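Local coordinates for putative Zn-dependent exopeptidase (Bacteroides vulgatus ATCC 8482, PDB 3GUX), which is a putative zinc-dependent exopeptidase of peptidase family M28, probably an aminopeptidase that removes residues from the N-terminal end of peptides, at residues A[218-222]-A[264-268]. Sequence-based numbering, arbitrary orientation.
Sequences SARTA and PCVDI
Ser-218 OG reaches the backbone of the edge strand of the central sheet, accepting a hydrogen bond from Asp-267 N at 2.7 Å that is nearly straight (174° at the hydrogen). With OG beside its own backbone N (chi1 -58°), the hydroxyl reaches across to the strand and also lies 3.5 Å from Val-266 CA. Just past the short helix 218-221, the methyl of Ala-222 rests against both Pro-264 and Val-266, its CB 3.8 Å from Pro-264 CB and 3.9 Å from Val-266 CG2. Both points are close-packed and, apart from the partly exposed Pro-264, buried. Thr-221 marks the looser side: its hydroxyl stays apart from the strand, is hydrogen-bonded to Tyr-217 O, and takes a bond from a water that in turn accepts from Cys-265 N at 2.8 Å. Strand 265-269 is outermost in the sheet, pairing with strand 198-203 through backbone hydrogen bonds between Val-266 and both Gly-199 and Leu-201, while helix 223-236 packs Met-226 and Glu-225 against the Val-266 side chain. The N-H groups of Cys-265 and Asp-267 on this edge strand thus find their acceptors in a water and a serine hydroxyl rather than in a neighbouring strand's carbonyls.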
ATOM      1  N   SER A 218     -12.256   5.227   6.019  1.00 12.52           N
ATOM      2  CA  SER A 218     -12.163   5.642   4.619  1.00 13.10           C
ATOM      3  C   SER A 218     -13.487   6.284   4.118  1.00 13.52           C
ATOM      4  O   SER A 218     -13.454   7.285   3.421  1.00 14.44           O
ATOM      5  CB  SER A 218     -11.792   4.462   3.704  1.00 11.06           C
ATOM      6  OG  SER A 218     -10.533   3.828   4.059  1.00 14.94           O
ATOM      7  N   ALA A 219     -14.622   5.709   4.526  1.00 13.31           N
ATOM      8  CA  ALA A 219     -15.954   6.142   4.122  1.00 13.04           C
ATOM      9  C   ALA A 219     -16.399   7.451   4.753  1.00 11.42           C
ATOM     10  O   ALA A 219     -17.418   7.999   4.346  1.00  9.64           O
ATOM     11  CB  ALA A 219     -16.956   5.047   4.444  1.00 14.47           C
ATOM     12  N   ARG A 220     -15.721   7.939   5.797  1.00 11.18           N
ATOM     13  CA  ARG A 220     -16.055   9.271   6.323  1.00 12.47           C
ATOM     14  C   ARG A 220     -14.963  10.313   6.036  1.00 10.83           C
ATOM     15  O   ARG A 220     -15.199  11.488   6.179  1.00 14.24           O
ATOM     16  CB  ARG A 220     -16.416   9.218   7.805  1.00 14.57           C
ATOM     17  CG  ARG A 220     -15.332   8.937   8.743  1.00 17.10           C
ATOM     18  CD  ARG A 220     -15.891   9.020  10.154  1.00 16.02           C
ATOM     19  NE  ARG A 220     -14.805   8.781  11.096  1.00 25.76           N
ATOM     20  CZ  ARG A 220     -14.001   9.717  11.601  1.00 25.66           C
ATOM     21  NH1 ARG A 220     -14.132  11.009  11.296  1.00 25.91           N
ATOM     22  NH2 ARG A 220     -13.042   9.357  12.441  1.00 33.49           N
ATOM     23  N   THR A 221     -13.785   9.877   5.638  1.00 12.62           N
ATOM     24  CA  THR A 221     -12.671  10.758   5.326  1.00 12.63           C
ATOM     25  C   THR A 221     -12.292  10.792   3.841  1.00  8.34           C
ATOM     26  O   THR A 221     -11.642  11.783   3.375  1.00  7.00           O
ATOM     27  CB  THR A 221     -11.423  10.287   6.116  1.00 11.55           C
ATOM     28  OG1 THR A 221     -11.279   8.874   5.944  1.00  8.62           O
ATOM     29  CG2 THR A 221     -11.574  10.609   7.595  1.00 19.80           C
ATOM     30  N   ALA A 222     -12.736   9.763   3.088  1.00 12.72           N
ATOM     31  CA  ALA A 222     -12.371   9.633   1.678  1.00 13.40           C
ATOM     32  C   ALA A 222     -13.462   8.944   0.816  1.00 11.75           C
ATOM     33  O   ALA A 222     -13.125   8.049   0.039  1.00 11.33           O
ATOM     34  CB  ALA A 222     -11.052   8.857   1.596  1.00 10.12           C
ATOM     35  N   PRO A 264      -6.571  12.437   2.130  1.00 12.19           N
ATOM     36  CA  PRO A 264      -7.576  11.386   2.314  1.00 13.90           C
ATOM     37  C   PRO A 264      -6.991  10.049   1.821  1.00 13.30           C
ATOM     38  O   PRO A 264      -6.321  10.005   0.794  1.00 13.08           O
ATOM     39  CB  PRO A 264      -8.717  11.815   1.418  1.00 14.26           C
ATOM     40  CG  PRO A 264      -8.072  12.717   0.408  1.00 19.24           C
ATOM     41  CD  PRO A 264      -7.060  13.469   1.200  1.00 15.53           C
ATOM     42  N   CYS A 265      -7.222   8.989   2.563  1.00 13.02           N
ATOM     43  CA  CYS A 265      -6.594   7.745   2.245  1.00 11.63           C
ATOM     44  C   CYS A 265      -7.563   6.602   2.411  1.00 11.40           C
ATOM     45  O   CYS A 265      -8.153   6.435   3.484  1.00  9.37           O
ATOM     46  CB  CYS A 265      -5.400   7.560   3.159  1.00 14.76           C
ATOM     47  SG  CYS A 265      -4.372   6.227   2.667  1.00 16.97           S
ATOM     48  N   VAL A 266      -7.682   5.797   1.354  1.00 10.83           N
ATOM     49  CA  VAL A 266      -8.626   4.692   1.289  1.00 10.08           C
ATOM     50  C   VAL A 266      -7.959   3.385   1.658  1.00 10.49           C
ATOM     51  O   VAL A 266      -6.958   3.014   1.055  1.00 14.54           O
ATOM     52  CB  VAL A 266      -9.251   4.569  -0.159  1.00  8.24           C
ATOM     53  CG1 VAL A 266     -10.252   3.464  -0.226  1.00  4.80           C
ATOM     54  CG2 VAL A 266      -9.931   5.882  -0.596  1.00 10.15           C
ATOM     55  N   ASP A 267      -8.526   2.668   2.620  1.00  9.16           N
ATOM     56  CA  ASP A 267      -8.039   1.345   2.969  1.00 12.26           C
ATOM     57  C   ASP A 267      -8.809   0.260   2.177  1.00 12.80           C
ATOM     58  O   ASP A 267     -10.044   0.173   2.288  1.00 12.10           O
ATOM     59  CB  ASP A 267      -8.178   1.134   4.483  1.00 14.30           C
ATOM     60  CG  ASP A 267      -7.376  -0.051   5.003  1.00 13.30           C
ATOM     61  OD1 ASP A 267      -6.610  -0.707   4.230  1.00 15.47           O
ATOM     62  OD2 ASP A 267      -7.509  -0.333   6.214  1.00 16.05           O
ATOM     63  N   ILE A 268      -8.089  -0.516   1.347  1.00 12.50           N
ATOM     64  CA  ILE A 268      -8.627  -1.678   0.635  1.00 11.39           C
ATOM     65  C   ILE A 268      -8.165  -2.835   1.512  1.00 12.74           C
ATOM     66  O   ILE A 268      -6.980  -3.169   1.482  1.00  9.20           O
ATOM     67  CB  ILE A 268      -8.093  -1.830  -0.821  1.00 14.00           C
ATOM     68  CG1 ILE A 268      -8.356  -0.535  -1.627  1.00 13.36           C
ATOM     69  CG2 ILE A 268      -8.678  -3.087  -1.477  1.00 10.60           C
ATOM     70  CD1 ILE A 268      -7.828  -0.587  -3.115  1.00 12.89           C
TER
HETATM   71  O   HOH W   1      -8.414   8.737   5.040  1.00  9.51           O